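Side-chain contacts in 4-phosphoerythronate dehydrogenase (Lactobacillus jensenii, PDB 4PRK), which probably reduces pyruvate to D-lactate with NADH, as a D-lactate dehydrogenase of the D-isomer-specific 2-hydroxyacid dehydrogenase family: residues R13-A18 / T302-M307; H92-N97 / I316-G321; I157-A162 / P181-Y186; A256-L261 / K282-M287. All blocks are in the same frame, centred on the assembly; numbering follows the deposited sequence.

Contact 1: residues R13-A18 / T302-M307; sequences RKLVAA and TSVRNM
The guanidinium of Arg305, a residue whose aliphatic stem lies beside Leu15, holds Asn306 OD1 at one edge, almost exactly in its own plane. The grip is side-on and converges on a single oxygen: Arg305 NE donates to Asn306 OD1 at 2.9 Å, and Arg305 NH1 reaches the same OD1 at 2.7 Å. NH1 lies in the carbonyl plane, on a lone pair, whereas NE is tilted 33° from it. The contact with helix 10-23 is made at the root of the side chain, near the backbone. Leu15 CD1 lies close against the helix 301-319 main chain, 3.4 Å from Arg305 CA and 3.6 Å from Arg305 CB. Because CG of Arg305 stands anti to the backbone N (chi1 179°) and the chain bends at chi3, the charged end leads away from the leucine. Val304 adds an apolar flank, its CG1 4.1 Å from Leu15 CD1, and packs on Ser11 and Glu12 of helix 10-23. Asn306 ND2, meanwhile, bonds Tyr101 O of its own chain and Tyr179 OH of the second subunit. An alanine in place of Arg305 removes both donors, which would probably leave the Asn306 amide held mainly through ND2. This is helix-to-helix packing by one leucine methyl, with the positive charge probably drawing on the Asn306 carbonyl at a subunit interface rather than meeting helix 10-23.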
loop_
_atom_site.group_PDB
_atom_site.type_symbol
_atom_site.label_atom_id
_atom_site.label_comp_id
_atom_site.label_asym_id
_atom_site.label_seq_id
_atom_site.Cartn_x
_atom_site.Cartn_y
_atom_site.Cartn_z
ATOM N N ARG A 13 31.464 14.958 -2.507
ATOM C CA ARG A 13 32.405 15.302 -3.608
ATOM C C ARG A 13 31.958 14.738 -4.949
ATOM O O ARG A 13 31.935 15.429 -5.998
ATOM C CB ARG A 13 33.800 14.753 -3.291
ATOM C CG ARG A 13 34.513 15.502 -2.168
ATOM C CD ARG A 13 35.874 14.890 -1.817
ATOM N NE ARG A 13 36.513 15.645 -0.737
ATOM C CZ ARG A 13 37.118 16.824 -0.890
ATOM N NH1 ARG A 13 37.171 17.401 -2.087
ATOM N NH2 ARG A 13 37.657 17.446 0.157
ATOM N N LYS A 14 31.587 13.471 -4.877
ATOM C CA LYS A 14 31.086 12.751 -6.007
ATOM C C LYS A 14 29.925 13.382 -6.690
ATOM O O LYS A 14 29.792 13.178 -7.859
ATOM C CB LYS A 14 30.762 11.309 -5.611
ATOM C CG LYS A 14 32.049 10.503 -5.423
ATOM C CD LYS A 14 31.788 9.030 -5.161
ATOM C CE LYS A 14 32.940 8.126 -5.622
ATOM N NZ LYS A 14 34.147 8.173 -4.770
ATOM N N LEU A 15 29.072 14.140 -6.013
ATOM C CA LEU A 15 27.894 14.767 -6.697
ATOM C C LEU A 15 28.211 16.123 -7.279
ATOM O O LEU A 15 27.395 16.718 -7.954
ATOM C CB LEU A 15 26.740 14.993 -5.726
ATOM C CG LEU A 15 26.239 13.774 -4.958
ATOM C CD1 LEU A 15 25.166 14.203 -3.977
ATOM C CD2 LEU A 15 25.720 12.720 -5.931
ATOM N N VAL A 16 29.372 16.649 -6.965
ATOM C CA VAL A 16 29.592 18.060 -7.186
ATOM C C VAL A 16 29.349 18.517 -8.610
ATOM O O VAL A 16 28.727 19.541 -8.874
ATOM C CB VAL A 16 31.023 18.419 -6.815
ATOM C CG1 VAL A 16 31.417 19.729 -7.482
ATOM C CG2 VAL A 16 31.112 18.520 -5.314
ATOM N N ALA A 17 29.902 17.771 -9.528
ATOM C CA ALA A 17 29.888 18.211 -10.898
ATOM C C ALA A 17 28.467 18.195 -11.365
ATOM O O ALA A 17 28.056 19.071 -12.094
ATOM C CB ALA A 17 30.750 17.299 -11.738
ATOM N N ALA A 18 27.697 17.193 -10.964
ATOM C CA ALA A 18 26.309 17.102 -11.449
ATOM C C ALA A 18 25.492 18.268 -10.881
ATOM O O ALA A 18 24.577 18.775 -11.530
ATOM C CB ALA A 18 25.682 15.782 -11.052
ATOM N N THR A 302 20.058 9.986 -1.859
ATOM C CA THR A 302 19.113 11.053 -1.739
ATOM C C THR A 302 19.512 11.993 -0.597
ATOM O O THR A 302 19.386 13.193 -0.735
ATOM C CB THR A 302 17.701 10.500 -1.493
ATOM O OG1 THR A 302 17.422 9.469 -2.453
ATOM C CG2 THR A 302 16.617 11.687 -1.556
ATOM N N SER A 303 19.955 11.485 0.549
ATOM C CA SER A 303 20.122 12.406 1.664
ATOM C C SER A 303 21.265 13.308 1.332
ATOM O O SER A 303 21.197 14.535 1.513
ATOM C CB SER A 303 20.399 11.723 3.029
ATOM O OG SER A 303 19.249 11.084 3.569
ATOM N N VAL A 304 22.355 12.675 0.911
ATOM C CA VAL A 304 23.598 13.400 0.720
ATOM C C VAL A 304 23.360 14.484 -0.356
ATOM O O VAL A 304 23.743 15.625 -0.180
ATOM C CB VAL A 304 24.734 12.442 0.360
ATOM C CG1 VAL A 304 25.985 13.193 -0.133
ATOM C CG2 VAL A 304 25.056 11.599 1.568
ATOM N N ARG A 305 22.647 14.143 -1.412
ATOM C CA ARG A 305 22.311 15.124 -2.406
ATOM C C ARG A 305 21.423 16.265 -1.860
ATOM O O ARG A 305 21.672 17.425 -2.150
ATOM C CB ARG A 305 21.604 14.466 -3.556
ATOM C CG ARG A 305 21.228 15.476 -4.599
ATOM C CD ARG A 305 20.069 15.019 -5.411
ATOM N NE ARG A 305 18.827 15.150 -4.672
ATOM C CZ ARG A 305 17.654 14.768 -5.158
ATOM N NH1 ARG A 305 16.546 14.901 -4.441
ATOM N NH2 ARG A 305 17.593 14.238 -6.370
ATOM N N ASN A 306 20.379 15.919 -1.097
ATOM C CA ASN A 306 19.476 16.902 -0.554
ATOM C C ASN A 306 20.163 17.837 0.390
ATOM O O ASN A 306 19.889 19.030 0.365
ATOM C CB ASN A 306 18.252 16.261 0.082
ATOM C CG ASN A 306 17.298 15.724 -0.966
ATOM O OD1 ASN A 306 17.481 15.954 -2.188
ATOM N ND2 ASN A 306 16.283 14.980 -0.527
ATOM N N MET A 307 21.106 17.335 1.157
ATOM C CA MET A 307 21.840 18.194 2.054
ATOM C C MET A 307 22.591 19.292 1.306
ATOM O O MET A 307 22.672 20.428 1.787
ATOM C CB MET A 307 22.805 17.388 2.922
ATOM C CG MET A 307 22.095 16.607 4.032
ATOM S SD MET A 307 23.194 15.580 5.048
ATOM C CE MET A 307 22.392 13.987 4.994
#

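Contact 2: residues H92-N97 / I316-G321; sequences HLTVTN and IALANG
Leu318 has CG beside its backbone N and anti to its carbonyl carbon (chi1 -69°); this torsion, with chi2 at 169°, carries CD1 toward the strand where Thr94 and Thr96 present their methyls. The two threonines offer CG2 from different rotamers: Thr94 places it anti to the backbone N, Thr96 beside the backbone N. Leu318 CD1 is consequently shared. It meets Thr96 CG2 at 3.6 Å, tip to tip, and Thr94 CG2 at 3.8 Å, the Thr94 and Leu318 side chains crossing at about a right angle. No hydrogen bond spans the contact, so the threonines act here through their methyl branches. Residues 94-96 are the last regular strand of the five-stranded parallel sheet, with the C-terminal tail pairing beyond it through Val95 and Val328. The end of helix 301-319 packs against that strand, with Leu318 also resting on Ser72 of the adjoining strand 72-75 and on Ala324. Just past Leu318 the helix stops in a Schellman motif, Gly321 being its C-prime residue at positive phi, with Gly321 N bonded to Leu318 O at 3.0 Å. Asn320 N and ND2 reach Ile316 O from opposite faces of the carbonyl plane, at 2.9 and 3.0 Å.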
loop_
_atom_site.group_PDB
_atom_site.type_symbol
_atom_site.label_atom_id
_atom_site.label_comp_id
_atom_site.label_asym_id
_atom_site.label_seq_id
_atom_site.Cartn_x
_atom_site.Cartn_y
_atom_site.Cartn_z
ATOM N N HIS A 92 23.869 40.813 10.269
ATOM C CA HIS A 92 22.785 40.663 9.297
ATOM C C HIS A 92 22.873 39.362 8.486
ATOM O O HIS A 92 22.468 39.322 7.329
ATOM C CB HIS A 92 22.748 41.880 8.357
ATOM C CG HIS A 92 22.501 43.181 9.059
ATOM N ND1 HIS A 92 21.684 44.162 8.539
ATOM C CD2 HIS A 92 22.959 43.663 10.240
ATOM C CE1 HIS A 92 21.652 45.191 9.366
ATOM N NE2 HIS A 92 22.417 44.912 10.405
ATOM N N LEU A 93 23.391 38.301 9.105
ATOM C CA LEU A 93 23.562 37.007 8.437
ATOM C C LEU A 93 22.365 36.075 8.703
ATOM O O LEU A 93 22.324 35.431 9.754
ATOM C CB LEU A 93 24.857 36.314 8.917
ATOM C CG LEU A 93 26.231 36.825 8.433
ATOM C CD1 LEU A 93 27.354 36.380 9.368
ATOM C CD2 LEU A 93 26.525 36.379 7.001
ATOM N N THR A 94 21.409 35.988 7.767
ATOM C CA THR A 94 20.355 34.956 7.852
ATOM C C THR A 94 21.072 33.593 8.049
ATOM O O THR A 94 22.191 33.414 7.576
ATOM C CB THR A 94 19.388 34.905 6.610
ATOM O OG1 THR A 94 18.706 36.161 6.416
ATOM C CG2 THR A 94 18.324 33.793 6.763
ATOM N N VAL A 95 20.457 32.679 8.809
ATOM C CA VAL A 95 20.938 31.289 8.971
ATOM C C VAL A 95 19.859 30.323 8.459
ATOM O O VAL A 95 18.695 30.413 8.874
ATOM C CB VAL A 95 21.293 30.975 10.446
ATOM C CG1 VAL A 95 22.050 29.644 10.589
ATOM C CG2 VAL A 95 22.123 32.121 11.026
ATOM N N THR A 96 20.232 29.446 7.526
ATOM C CA THR A 96 19.318 28.408 7.060
ATOM C C THR A 96 19.913 27.054 7.392
ATOM O O THR A 96 21.123 26.924 7.691
ATOM C CB THR A 96 19.015 28.440 5.522
ATOM O OG1 THR A 96 20.214 28.211 4.756
ATOM C CG2 THR A 96 18.348 29.753 5.101
ATOM N N ASN A 97 19.064 26.034 7.318
ATOM C CA ASN A 97 19.517 24.688 7.569
ATOM C C ASN A 97 18.711 23.709 6.748
ATOM O O ASN A 97 17.750 24.099 6.061
ATOM C CB ASN A 97 19.392 24.384 9.080
ATOM C CG ASN A 97 17.956 24.168 9.519
ATOM O OD1 ASN A 97 16.991 24.585 8.846
ATOM N ND2 ASN A 97 17.797 23.498 10.659
ATOM N N ILE A 316 21.526 30.380 -2.608
ATOM C CA ILE A 316 21.377 31.173 -3.846
ATOM C C ILE A 316 20.219 32.198 -3.751
ATOM O O ILE A 316 20.348 33.350 -4.217
ATOM C CB ILE A 316 21.181 30.264 -5.107
ATOM C CG1 ILE A 316 22.500 29.541 -5.433
ATOM C CG2 ILE A 316 20.671 31.062 -6.324
ATOM C CD1 ILE A 316 22.544 28.812 -6.758
ATOM N N ALA A 317 19.095 31.774 -3.167
ATOM C CA ALA A 317 17.911 32.619 -3.114
ATOM C C ALA A 317 18.198 33.895 -2.309
ATOM O O ALA A 317 17.905 35.008 -2.763
ATOM C CB ALA A 317 16.730 31.845 -2.536
ATOM N N LEU A 318 18.816 33.715 -1.140
ATOM C CA LEU A 318 19.109 34.813 -0.187
ATOM C C LEU A 318 20.195 35.738 -0.738
ATOM O O LEU A 318 20.171 36.940 -0.516
ATOM C CB LEU A 318 19.530 34.240 1.194
ATOM C CG LEU A 318 18.416 33.528 1.981
ATOM C CD1 LEU A 318 18.940 32.743 3.200
ATOM C CD2 LEU A 318 17.352 34.566 2.355
ATOM N N ALA A 319 21.132 35.151 -1.468
ATOM C CA ALA A 319 22.064 35.919 -2.304
ATOM C C ALA A 319 21.317 36.770 -3.349
ATOM O O ALA A 319 21.718 37.903 -3.608
ATOM C CB ALA A 319 23.109 35.009 -2.959
ATOM N N ASN A 320 20.224 36.246 -3.897
ATOM C CA ASN A 320 19.303 37.027 -4.768
ATOM C C ASN A 320 18.227 37.870 -4.034
ATOM O O ASN A 320 17.311 38.417 -4.663
ATOM C CB ASN A 320 18.633 36.092 -5.777
ATOM C CG ASN A 320 19.540 35.768 -6.923
ATOM O OD1 ASN A 320 19.793 36.618 -7.770
ATOM N ND2 ASN A 320 20.056 34.547 -6.954
ATOM N N GLY A 321 18.332 37.979 -2.713
ATOM C CA GLY A 321 17.300 38.646 -1.943
ATOM C C GLY A 321 15.941 37.961 -2.006
ATOM O O GLY A 321 14.960 38.523 -1.520
#

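Contact 3: residues I157-A162 / P181-Y186; sequences IGSAVA and PEVEPY
Tyr186 and Ala162, which pack together across this contact, are each fixed by a short backbone bond on their own side: Tyr186 N to Val183 O at 2.9 Å, and Ala162 N to Gly158 O at 2.9 Å. Between the segments themselves only van der Waals contact is made. Tyr186 CB lies 4.0 Å from Ala162 O and 4.3 Å from Ala162 CB, so the tyrosine touches with its stem. The ring leads away, CG being anti to the carbonyl carbon (chi1 -52°), and Pro185 CB sits over the centre of one ring face, 4.1 Å above the plane. One turn earlier on the helix, Ser159 comes up to Val183 CG1, with OG at 3.6 Å; that hydroxyl also has a weak hydrogen bond with Gln163 OE1. The helix, 155-167, follows the first strand of the NAD-binding Rossmann domain and begins in a sequence consistent with the GxGxxG dinucleotide motif, to which Gly158 belongs. Opposite it, residues 181-186 fold into a short 3-10 turn and loop leading to strand 188-189. The polar end of Tyr186 looks to another chain, where its OH bonds Gln163 NE2 of the second subunit. Chemically, then, the contact joins helix and loop without a hydrogen bond, two of its approaches setting an oxygen against carbon, while the tyrosine hydroxyl is spent on the subunit interface.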
loop_
_atom_site.group_PDB
_atom_site.type_symbol
_atom_site.label_atom_id
_atom_site.label_comp_id
_atom_site.label_asym_id
_atom_site.label_seq_id
_atom_site.Cartn_x
_atom_site.Cartn_y
_atom_site.Cartn_z
ATOM N N ILE A 157 9.613 11.309 10.019
ATOM C CA ILE A 157 10.237 9.968 10.008
ATOM C C ILE A 157 9.306 8.841 10.502
ATOM O O ILE A 157 9.128 7.762 9.848
ATOM C CB ILE A 157 11.561 10.012 10.776
ATOM C CG1 ILE A 157 12.524 10.910 10.028
ATOM C CG2 ILE A 157 12.182 8.647 10.938
ATOM C CD1 ILE A 157 13.803 11.190 10.784
ATOM N N GLY A 158 8.747 9.066 11.663
ATOM C CA GLY A 158 7.815 8.096 12.278
ATOM C C GLY A 158 6.614 7.845 11.408
ATOM O O GLY A 158 6.069 6.693 11.295
ATOM N N SER A 159 6.169 8.930 10.829
ATOM C CA SER A 159 5.094 8.849 9.858
ATOM C C SER A 159 5.433 7.943 8.681
ATOM O O SER A 159 4.611 7.201 8.195
ATOM C CB SER A 159 4.782 10.256 9.329
ATOM O OG SER A 159 3.916 10.093 8.268
ATOM N N ALA A 160 6.636 8.070 8.164
ATOM C CA ALA A 160 7.082 7.203 7.089
ATOM C C ALA A 160 7.199 5.724 7.557
ATOM O O ALA A 160 6.883 4.778 6.794
ATOM C CB ALA A 160 8.431 7.715 6.544
ATOM N N VAL A 161 7.643 5.530 8.792
ATOM C CA VAL A 161 7.724 4.172 9.364
ATOM C C VAL A 161 6.346 3.532 9.440
ATOM O O VAL A 161 6.174 2.357 9.169
ATOM C CB VAL A 161 8.326 4.152 10.777
ATOM C CG1 VAL A 161 8.158 2.743 11.470
ATOM C CG2 VAL A 161 9.779 4.543 10.706
ATOM N N ALA A 162 5.377 4.346 9.790
ATOM C CA ALA A 162 3.995 3.940 9.923
ATOM C C ALA A 162 3.363 3.602 8.549
ATOM O O ALA A 162 2.679 2.580 8.389
ATOM C CB ALA A 162 3.240 5.058 10.625
ATOM N N PRO A 181 -3.797 15.008 11.474
ATOM C CA PRO A 181 -4.835 14.228 10.836
ATOM C C PRO A 181 -4.345 13.420 9.636
ATOM O O PRO A 181 -4.877 12.359 9.344
ATOM C CB PRO A 181 -5.850 15.277 10.387
ATOM C CG PRO A 181 -5.165 16.595 10.481
ATOM C CD PRO A 181 -4.046 16.458 11.424
ATOM N N GLU A 182 -3.320 13.911 8.968
ATOM C CA GLU A 182 -2.826 13.221 7.782
ATOM C C GLU A 182 -2.129 11.890 8.035
ATOM O O GLU A 182 -2.042 11.067 7.130
ATOM C CB GLU A 182 -1.950 14.178 6.944
ATOM C CG GLU A 182 -0.590 14.516 7.483
ATOM C CD GLU A 182 -0.017 15.808 6.878
ATOM O OE1 GLU A 182 0.617 16.572 7.648
ATOM O OE2 GLU A 182 -0.188 16.079 5.642
ATOM N N VAL A 183 -1.687 11.615 9.256
ATOM C CA VAL A 183 -1.148 10.257 9.564
ATOM C C VAL A 183 -2.199 9.160 9.924
ATOM O O VAL A 183 -1.879 7.930 9.967
ATOM C CB VAL A 183 -0.041 10.324 10.653
ATOM C CG1 VAL A 183 1.110 11.209 10.195
ATOM C CG2 VAL A 183 -0.572 10.814 12.005
ATOM N N GLU A 184 -3.451 9.542 10.148
ATOM C CA GLU A 184 -4.398 8.542 10.629
ATOM C C GLU A 184 -4.743 7.388 9.706
ATOM O O GLU A 184 -5.187 6.363 10.185
ATOM C CB GLU A 184 -5.685 9.213 11.098
ATOM C CG GLU A 184 -5.362 10.076 12.339
ATOM C CD GLU A 184 -6.557 10.523 13.163
ATOM O OE1 GLU A 184 -7.408 11.274 12.613
ATOM O OE2 GLU A 184 -6.588 10.166 14.382
ATOM N N PRO A 185 -4.541 7.513 8.385
ATOM C CA PRO A 185 -4.762 6.294 7.579
ATOM C C PRO A 185 -3.776 5.197 7.913
ATOM O O PRO A 185 -4.005 4.055 7.586
ATOM C CB PRO A 185 -4.470 6.759 6.156
ATOM C CG PRO A 185 -4.553 8.249 6.193
ATOM C CD PRO A 185 -4.145 8.667 7.557
ATOM N N TYR A 186 -2.652 5.553 8.521
ATOM C CA TYR A 186 -1.595 4.596 8.755
ATOM C C TYR A 186 -1.338 4.239 10.231
ATOM O O TYR A 186 -0.596 3.310 10.519
ATOM C CB TYR A 186 -0.322 5.153 8.192
ATOM C CG TYR A 186 -0.435 5.601 6.773
ATOM C CD1 TYR A 186 -0.682 4.668 5.756
ATOM C CD2 TYR A 186 -0.284 6.935 6.422
ATOM C CE1 TYR A 186 -0.757 5.054 4.405
ATOM C CE2 TYR A 186 -0.354 7.342 5.076
ATOM C CZ TYR A 186 -0.609 6.390 4.068
ATOM O OH TYR A 186 -0.738 6.718 2.715
#

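Contact 4: residues A256-L261 / K282-M287; sequences AGLDTL and KKLAAM
Leu284, the helix residue that meets Leu258 and Leu261, makes the whole contact with one methyl. Its CD1 lies 3.7 Å from Leu261 CD2, the two side chains reaching toward each other tip to tip, and 3.8 Å from Leu258 CD1, where the Leu258 and Leu284 side chains cross at about a right angle. All three leucines are buried, and each has CG beside its backbone N, as at Leu284 (chi1 -72°), where this torsion directs the branched end at the strand. The packing belongs to a beta-alpha-beta crossover of the Rossmann-type domain: strand 255-258 leads, through a long connection, to helix 279-285, which lies over the sheet before the chain enters the neighbouring parallel strand 290-292. Helix 241-250 adjoins the same apolar cluster, with Leu244 against Leu258 and Ile245 against Leu284. Farther along, Ala285 O accepts from Lys125 NZ of the third subunit. Met287 follows on the path out of the helix; its N bonds Leu284 O at 2.9 Å, and its side chain packs on Leu248 and Glu249 of helix 241-250.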
loop_
_atom_site.group_PDB
_atom_site.type_symbol
_atom_site.label_atom_id
_atom_site.label_comp_id
_atom_site.label_asym_id
_atom_site.label_seq_id
_atom_site.Cartn_x
_atom_site.Cartn_y
_atom_site.Cartn_z
ATOM N N ALA A 256 17.121 -5.461 19.882
ATOM C CA ALA A 256 17.239 -4.026 19.792
ATOM C C ALA A 256 18.025 -3.689 18.564
ATOM O O ALA A 256 18.998 -4.364 18.273
ATOM C CB ALA A 256 17.975 -3.488 21.009
ATOM N N GLY A 257 17.594 -2.642 17.868
ATOM C CA GLY A 257 18.314 -2.087 16.716
ATOM C C GLY A 257 18.587 -0.600 16.978
ATOM O O GLY A 257 17.653 0.219 17.114
ATOM N N LEU A 258 19.870 -0.254 17.088
ATOM C CA LEU A 258 20.254 1.086 17.499
ATOM C C LEU A 258 21.070 1.678 16.408
ATOM O O LEU A 258 22.060 1.083 16.021
ATOM C CB LEU A 258 21.072 1.052 18.789
ATOM C CG LEU A 258 20.503 0.125 19.894
ATOM C CD1 LEU A 258 21.510 -0.104 20.980
ATOM C CD2 LEU A 258 19.248 0.675 20.513
ATOM N N ASP A 259 20.682 2.843 15.910
ATOM C CA ASP A 259 21.558 3.576 14.962
ATOM C C ASP A 259 22.290 4.687 15.700
ATOM O O ASP A 259 23.055 5.434 15.101
ATOM C CB ASP A 259 20.724 4.207 13.864
ATOM C CG ASP A 259 21.571 4.760 12.733
ATOM O OD1 ASP A 259 22.429 3.992 12.216
ATOM O OD2 ASP A 259 21.370 5.956 12.359
ATOM N N THR A 260 22.014 4.805 16.997
ATOM C CA THR A 260 22.510 5.884 17.819
ATOM C C THR A 260 22.513 5.387 19.251
ATOM O O THR A 260 21.678 4.560 19.576
ATOM C CB THR A 260 21.608 7.093 17.747
ATOM O OG1 THR A 260 22.147 8.121 18.572
ATOM C CG2 THR A 260 20.156 6.753 18.223
ATOM N N LEU A 261 23.476 5.858 20.061
ATOM C CA LEU A 261 23.733 5.386 21.437
ATOM C C LEU A 261 24.221 6.562 22.258
ATOM O O LEU A 261 24.942 7.380 21.752
ATOM C CB LEU A 261 24.889 4.347 21.479
ATOM C CG LEU A 261 24.633 2.875 21.171
ATOM C CD1 LEU A 261 25.929 2.100 21.086
ATOM C CD2 LEU A 261 23.684 2.247 22.173
ATOM N N LYS A 282 30.646 -2.570 23.279
ATOM C CA LYS A 282 31.207 -3.915 23.121
ATOM C C LYS A 282 30.231 -5.012 23.583
ATOM O O LYS A 282 30.095 -6.070 22.937
ATOM C CB LYS A 282 32.560 -4.039 23.860
ATOM C CG LYS A 282 33.675 -3.226 23.210
ATOM C CD LYS A 282 34.988 -3.310 23.967
ATOM C CE LYS A 282 36.048 -2.451 23.307
ATOM N NZ LYS A 282 37.414 -2.511 23.941
ATOM N N LYS A 283 29.517 -4.759 24.672
ATOM C CA LYS A 283 28.476 -5.681 25.095
ATOM C C LYS A 283 27.416 -5.809 24.008
ATOM O O LYS A 283 27.029 -6.912 23.674
ATOM C CB LYS A 283 27.815 -5.261 26.398
ATOM C CG LYS A 283 28.677 -5.492 27.616
ATOM C CD LYS A 283 27.828 -5.527 28.864
ATOM C CE LYS A 283 28.641 -5.956 30.067
ATOM N NZ LYS A 283 28.238 -5.192 31.285
ATOM N N LEU A 284 26.969 -4.688 23.436
ATOM C CA LEU A 284 25.833 -4.725 22.492
ATOM C C LEU A 284 26.203 -5.467 21.203
ATOM O O LEU A 284 25.490 -6.348 20.740
ATOM C CB LEU A 284 25.312 -3.309 22.245
ATOM C CG LEU A 284 24.569 -2.737 23.468
ATOM C CD1 LEU A 284 24.318 -1.241 23.352
ATOM C CD2 LEU A 284 23.246 -3.437 23.707
ATOM N N ALA A 285 27.398 -5.162 20.729
ATOM C CA ALA A 285 27.942 -5.663 19.491
ATOM C C ALA A 285 28.137 -7.151 19.557
ATOM O O ALA A 285 28.130 -7.817 18.521
ATOM C CB ALA A 285 29.267 -4.988 19.206
ATOM N N ALA A 286 28.269 -7.685 20.760
ATOM C CA ALA A 286 28.460 -9.146 20.952
ATOM C C ALA A 286 27.156 -9.915 20.972
ATOM O O ALA A 286 27.175 -11.126 20.916
ATOM C CB ALA A 286 29.225 -9.401 22.258
ATOM N N MET A 287 26.022 -9.219 21.082
ATOM C CA MET A 287 24.722 -9.874 21.184
ATOM C C MET A 287 24.155 -10.172 19.777
ATOM O O MET A 287 24.013 -9.275 18.955
ATOM C CB MET A 287 23.760 -9.000 21.994
ATOM C CG MET A 287 24.064 -8.891 23.504
ATOM S SD MET A 287 22.949 -7.689 24.299
ATOM C CE MET A 287 23.582 -7.656 25.984
#

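From the N terminus, residues 13-18 open contact 1 and residues 92-97 open contact 2, both within the part of the fold built on the five-stranded parallel sheet. The chain then passes into the NAD-binding domain, where contact 3 closes a short loop between 157-162 and 181-186, and contact 4 closes another between 256-261 and 282-287, in series with it. Only afterwards does helix 301-319 return, closing contact 1 with residues 302-307 and contact 2 with residues 316-321. The two long loops therefore cross, and both enclose contacts 3 and 4. One helix thus ties helix 10-23 and strand 94-96 together, the centres of contacts 1 and 2 lying about 20 Å apart.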